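Local coordinates for cytochrome c552 (Thermochromatium tepidum, PDB 5ZE8), which carries five covalently bound c-type hemes in one chain and probably transfers electrons at low potential in a purple sulfur photosynthetic bacterium, at residues 274-279 / 404-409; 240-245 / 352-357. All coordinates share one frame; numbering follows the deposited sequence.

Contact 1: 274-279 / 404-409; sequences GGHHEA and YNLLWP. With HEC (heme c), chain E.
The imidazole ring of His276 has Leu406 over one face and a heme propionate at its edge. Leu406 CD1 makes a CH-pi contact, 4.1 Å from the centroid of the His276 ring and 25° off its normal. The methyl sits off-centre, nearest His276 NE2. At the edge, His276 ND1 donates in the ring plane to O1A of the heme, at 2.7 Å. CG of His276 sits anti to the carbonyl carbon (chi1 -73°), which folds the ring back beside its own backbone N. Ring and backbone can therefore grip the same carboxylate.

The other propionate oxygen, O2A, is held by the backbone. Gly274 N donates to it at 2.8 Å and His276 N at 3.0 Å. A type I turn from Gly274 to His277 presents these N-H groups. His277 also brings the edge of its ring to O2A, through CD2.

Tyr404 and Leu406 close over Gly275. Tyr404 OH lies 3.2 Å from Gly275 CA and is hydrogen-bonded to a propionate oxygen of a second heme. The other Leu406 methyl, CD2, packs 3.7 Å from Gly275 O. Met60 also touches His276, and Ile71 of helix 70-79 touches Leu406.

No hydrogen bond joins 274-279 directly to 404-409. The polar ends of His276 and Tyr404 turn to propionates of two different hemes instead. Three N-H donors share one carboxylate, which probably stabilises its negative charge and could influence the potential of that heme.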
# COMPACT_ATOMS: atom_id res chain seq x y z
N GLY A 274 -0.48 1.76 -5.90
CA GLY A 274 0.79 1.87 -5.30
C GLY A 274 1.75 0.89 -5.98
O GLY A 274 2.06 0.99 -7.15
N GLY A 275 2.25 -0.06 -5.20
CA GLY A 275 3.27 -1.01 -5.68
C GLY A 275 2.83 -1.93 -6.78
O GLY A 275 3.70 -2.51 -7.45
N HIS A 276 1.52 -2.08 -7.04
CA HIS A 276 1.07 -2.92 -8.13
C HIS A 276 0.96 -2.10 -9.42
O HIS A 276 0.47 -2.64 -10.44
CB HIS A 276 -0.26 -3.58 -7.78
CG HIS A 276 -0.16 -4.67 -6.76
ND1 HIS A 276 -0.06 -4.43 -5.41
CD2 HIS A 276 -0.09 -6.01 -6.90
CE1 HIS A 276 0.06 -5.59 -4.76
NE2 HIS A 276 -0.05 -6.57 -5.66
N HIS A 277 1.31 -0.81 -9.41
CA HIS A 277 1.09 0.08 -10.51
C HIS A 277 2.37 0.80 -10.90
O HIS A 277 2.78 1.76 -10.30
CB HIS A 277 -0.04 0.99 -10.12
CG HIS A 277 -1.31 0.22 -10.04
ND1 HIS A 277 -1.98 -0.19 -11.17
CD2 HIS A 277 -1.88 -0.44 -9.01
CE1 HIS A 277 -3.00 -0.96 -10.82
NE2 HIS A 277 -2.94 -1.16 -9.52
N GLU A 278 2.92 0.33 -12.00
CA GLU A 278 4.15 0.88 -12.56
C GLU A 278 4.15 2.41 -12.84
O GLU A 278 5.08 3.10 -12.55
CB GLU A 278 4.54 0.02 -13.81
CG GLU A 278 5.67 0.58 -14.67
CD GLU A 278 5.88 -0.19 -16.02
OE1 GLU A 278 6.24 0.47 -17.06
OE2 GLU A 278 5.70 -1.43 -16.04
N ALA A 279 3.07 3.04 -13.35
CA ALA A 279 3.12 4.51 -13.48
C ALA A 279 3.24 5.26 -12.23
O ALA A 279 3.92 6.30 -12.15
CB ALA A 279 1.88 4.98 -14.27
N TYR A 404 12.03 -1.90 -8.30
CA TYR A 404 11.11 -2.12 -7.18
C TYR A 404 10.63 -3.57 -7.13
O TYR A 404 10.39 -4.26 -8.14
CB TYR A 404 9.92 -1.20 -7.35
CG TYR A 404 8.79 -1.38 -6.32
CD1 TYR A 404 7.82 -2.30 -6.54
CD2 TYR A 404 8.71 -0.62 -5.12
CE1 TYR A 404 6.74 -2.49 -5.66
CE2 TYR A 404 7.65 -0.80 -4.21
CZ TYR A 404 6.69 -1.74 -4.50
OH TYR A 404 5.61 -1.90 -3.66
N ASN A 405 10.42 -4.04 -5.90
CA ASN A 405 10.00 -5.44 -5.72
C ASN A 405 8.96 -5.53 -4.61
O ASN A 405 9.21 -5.03 -3.50
CB ASN A 405 11.20 -6.21 -5.27
CG ASN A 405 12.36 -6.14 -6.25
OD1 ASN A 405 12.38 -6.88 -7.19
ND2 ASN A 405 13.20 -5.12 -6.10
N LEU A 406 7.80 -6.17 -4.90
CA LEU A 406 6.78 -6.45 -3.89
C LEU A 406 7.24 -7.32 -2.72
O LEU A 406 6.73 -7.18 -1.62
CB LEU A 406 5.57 -7.12 -4.54
CG LEU A 406 4.77 -6.19 -5.48
CD1 LEU A 406 3.71 -7.07 -6.20
CD2 LEU A 406 4.03 -5.07 -4.78
N LEU A 407 8.21 -8.21 -2.97
CA LEU A 407 8.67 -9.18 -1.99
C LEU A 407 10.17 -9.28 -1.93
O LEU A 407 10.83 -9.06 -2.90
CB LEU A 407 8.12 -10.56 -2.34
CG LEU A 407 6.61 -10.74 -2.35
CD1 LEU A 407 6.24 -12.11 -2.96
CD2 LEU A 407 6.11 -10.60 -0.94
N TRP A 408 10.70 -9.63 -0.78
CA TRP A 408 12.11 -9.91 -0.64
C TRP A 408 12.56 -11.02 -1.56
O TRP A 408 11.81 -11.92 -1.84
CB TRP A 408 12.41 -10.43 0.79
CG TRP A 408 12.30 -9.42 1.93
CD1 TRP A 408 12.62 -8.12 1.91
CD2 TRP A 408 11.79 -9.69 3.25
NE1 TRP A 408 12.37 -7.51 3.13
CE2 TRP A 408 11.90 -8.47 3.99
CE3 TRP A 408 11.28 -10.85 3.88
CZ2 TRP A 408 11.48 -8.34 5.28
CZ3 TRP A 408 10.86 -10.71 5.18
CH2 TRP A 408 10.92 -9.45 5.84
N PRO A 409 13.86 -11.00 -1.92
CA PRO A 409 14.36 -12.03 -2.86
C PRO A 409 14.24 -13.45 -2.31
O PRO A 409 13.90 -14.33 -3.06
CB PRO A 409 15.79 -11.60 -3.10
CG PRO A 409 16.15 -10.66 -2.04
CD PRO A 409 14.86 -9.98 -1.61
FE HEC E . -5.52 1.16 1.55
CHA HEC E . -3.62 -1.05 -0.22
CHB HEC E . -4.03 3.77 -0.08
CHC HEC E . -7.70 3.31 3.09
CHD HEC E . -6.68 -1.40 3.58
NA HEC E . -4.13 1.30 0.14
C1A HEC E . -3.44 0.29 -0.51
C2A HEC E . -2.50 0.83 -1.47
C3A HEC E . -2.61 2.17 -1.35
C4A HEC E . -3.69 2.46 -0.44
CMA HEC E . -1.87 3.24 -2.16
CAA HEC E . -1.53 0.05 -2.28
CBA HEC E . -2.15 -0.37 -3.61
CGA HEC E . -1.17 -1.23 -4.40
O1A HEC E . -0.66 -2.26 -3.92
O2A HEC E . -0.94 -0.98 -5.62
NB HEC E . -5.77 3.17 1.50
C1B HEC E . -5.04 4.08 0.83
C2B HEC E . -5.50 5.40 1.15
C3B HEC E . -6.52 5.28 2.03
C4B HEC E . -6.74 3.84 2.20
CMB HEC E . -4.89 6.67 0.59
CAB HEC E . -7.41 6.32 2.60
CBB HEC E . -7.97 7.22 1.61
NC HEC E . -6.89 1.00 2.98
C1C HEC E . -7.68 1.95 3.48
C2C HEC E . -8.61 1.47 4.53
C3C HEC E . -8.30 0.16 4.66
C4C HEC E . -7.24 -0.16 3.72
CMC HEC E . -9.62 2.31 5.30
CAC HEC E . -8.86 -0.89 5.63
CBC HEC E . -10.24 -0.95 5.87
ND HEC E . -5.19 -0.77 1.65
C1D HEC E . -5.72 -1.68 2.55
C2D HEC E . -5.24 -3.03 2.27
C3D HEC E . -4.43 -2.95 1.22
C4D HEC E . -4.41 -1.52 0.82
CMD HEC E . -5.63 -4.19 3.10
CAD HEC E . -3.63 -4.13 0.60
CBD HEC E . -4.51 -5.20 0.01
CGD HEC E . -3.65 -6.27 -0.65
O1D HEC E . -2.56 -6.02 -1.24
O2D HEC E . -4.09 -7.46 -0.60

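Contact 2: 240-245 / 352-357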
# COMPACT_ATOMS: atom_id res chain seq x y z
N LEU A 240 6.04 -4.00 11.66
CA LEU A 240 6.11 -4.65 10.34
C LEU A 240 5.84 -3.60 9.26
O LEU A 240 6.61 -3.38 8.31
CB LEU A 240 5.08 -5.79 10.25
CG LEU A 240 5.26 -6.90 11.27
CD1 LEU A 240 3.98 -7.71 11.32
CD2 LEU A 240 6.43 -7.76 10.81
N CYS A 241 4.73 -2.87 9.45
CA CYS A 241 4.27 -1.74 8.55
C CYS A 241 4.24 -0.50 9.43
O CYS A 241 3.79 -0.55 10.58
CB CYS A 241 2.83 -1.93 7.99
SG CYS A 241 1.90 -0.34 7.74
N GLN A 242 4.70 0.65 8.93
CA GLN A 242 4.83 1.81 9.82
C GLN A 242 4.73 3.11 9.04
O GLN A 242 5.38 4.13 9.38
CB GLN A 242 6.12 1.71 10.63
CG GLN A 242 7.38 1.63 9.76
CD GLN A 242 8.54 0.86 10.43
OE1 GLN A 242 8.93 1.19 11.54
NE2 GLN A 242 9.12 -0.11 9.72
N THR A 243 3.83 3.08 8.10
CA THR A 243 3.59 4.26 7.21
C THR A 243 3.19 5.48 8.07
O THR A 243 3.64 6.61 7.80
CB THR A 243 2.46 3.99 6.21
OG1 THR A 243 2.77 2.87 5.42
CG2 THR A 243 2.20 5.21 5.26
N GLY A 244 2.39 5.31 9.10
CA GLY A 244 2.15 6.47 10.06
C GLY A 244 3.27 7.05 10.86
O GLY A 244 3.37 8.28 10.97
N LYS A 245 4.17 6.22 11.42
CA LYS A 245 5.31 6.74 12.14
C LYS A 245 6.19 7.41 11.15
O LYS A 245 6.82 8.43 11.47
CB LYS A 245 6.05 5.57 12.85
CG LYS A 245 7.26 5.92 13.75
CD LYS A 245 7.78 4.71 14.58
CE LYS A 245 6.67 3.72 14.96
NZ LYS A 245 7.13 2.68 15.90
N PHE A 352 17.60 -1.16 -0.69
CA PHE A 352 16.79 -0.24 0.07
C PHE A 352 15.63 -1.06 0.62
O PHE A 352 14.66 -1.44 -0.08
CB PHE A 352 16.24 0.83 -0.87
CG PHE A 352 17.31 1.64 -1.57
CD1 PHE A 352 17.88 1.18 -2.72
CD2 PHE A 352 17.74 2.82 -1.04
CE1 PHE A 352 18.87 1.90 -3.39
CE2 PHE A 352 18.75 3.57 -1.70
CZ PHE A 352 19.28 3.10 -2.84
N ALA A 353 15.74 -1.39 1.87
CA ALA A 353 14.86 -2.43 2.49
C ALA A 353 14.86 -2.31 4.02
O ALA A 353 15.74 -1.69 4.61
CB ALA A 353 15.29 -3.82 2.12
N TYR A 354 13.87 -2.93 4.60
CA TYR A 354 13.69 -3.06 6.06
C TYR A 354 13.90 -4.52 6.42
O TYR A 354 13.49 -5.42 5.69
CB TYR A 354 12.29 -2.62 6.41
CG TYR A 354 11.93 -2.71 7.89
CD1 TYR A 354 12.69 -2.07 8.85
CD2 TYR A 354 10.78 -3.40 8.31
CE1 TYR A 354 12.33 -2.17 10.21
CE2 TYR A 354 10.43 -3.49 9.63
CZ TYR A 354 11.19 -2.89 10.57
OH TYR A 354 10.83 -2.98 11.91
N GLY A 355 14.56 -4.79 7.53
CA GLY A 355 14.61 -6.17 8.03
C GLY A 355 14.21 -6.12 9.51
O GLY A 355 14.19 -5.00 10.16
N LEU A 356 13.90 -7.32 10.02
CA LEU A 356 13.70 -7.51 11.45
C LEU A 356 14.77 -8.45 11.99
O LEU A 356 15.44 -9.20 11.23
CB LEU A 356 12.33 -8.06 11.72
CG LEU A 356 11.21 -7.25 11.02
CD1 LEU A 356 10.68 -7.98 9.83
CD2 LEU A 356 10.12 -7.01 11.99
N ALA A 357 14.92 -8.40 13.30
CA ALA A 357 16.05 -9.05 13.92
C ALA A 357 15.66 -9.71 15.21
O ALA A 357 14.60 -9.45 15.76
CB ALA A 357 17.13 -8.02 14.16
O HOH W 1 11.08 -0.17 12.86
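Tyr354 and Leu240 bury the most surface here, and Gln242 follows. The side-chain amide of Gln242 comes over one face of the Tyr354 ring. NE2 of Gln242 stands 3.5 Å above the ring plane. It lies off the ring centre, nearer the CZ-CE2 side, 3.6 Å from each of Tyr354 CZ and CE2. The amide plane is turned 77° from the ring, so the nitrogen end meets the face while the amide stands steeply on it. CG of Gln242 lies between its backbone N and carbonyl carbon (chi1 58°), and the chain then extends toward the tyrosine.

A water joins the polar ends of this pair. It donates to Gln242 OE1 at 2.9 Å and to Tyr354 OH at 3.0 Å. The hydroxyl of Tyr354 also hydrogen-bonds the carbonyl O of Pro239, just before Leu240. Together they hold the hydroxyl, and with it the outer end of the ring.

Leu240 adds an apolar contact. Its CD2 meets CD2 of Leu356 at 3.9 Å, and the two side chains cross at about a right angle. The Leu240 carbonyl O also approaches the tyrosine, 4.0 Å from Tyr354 CE2. No direct hydrogen bond links the two segments.

A classic beta bulge sets Leu240 and Cys241 together against Arg232 in the small two-stranded sheet. Gln242 is the N-cap residue of helix 243-250. Tyr354 and Leu356 project from strand 351-357, whose neighbours in the large antiparallel sheet are 320-328 and 371-375. Tyr354 touches Pro372 and Asp375 of the latter. The contact thus joins a bulged strand and helix start to that sheet.

From the N terminus the chain first reaches 240-245, then 274-279. Helix 278-283 and strands 285-294 and 297-306 follow before strand 320-328 opens the large antiparallel sheet. Strand 351-357 returns to 240-245 and closes the loop of contact 2. The chain continues through strands 371-375, 383-391 and 397-405 before 404-409 meets 274-279 and closes contact 1. The two loops cross, since their segments alternate. Both second segments reach the same sheet, and both first segments belong to the part of the chain that carries hemes. The contact centres lie about 15 Å apart. Packing links them directly: Trp408 NE1 is 3.5 Å from Tyr354 O. Together they tie the heme-bearing part to the sheet at two places.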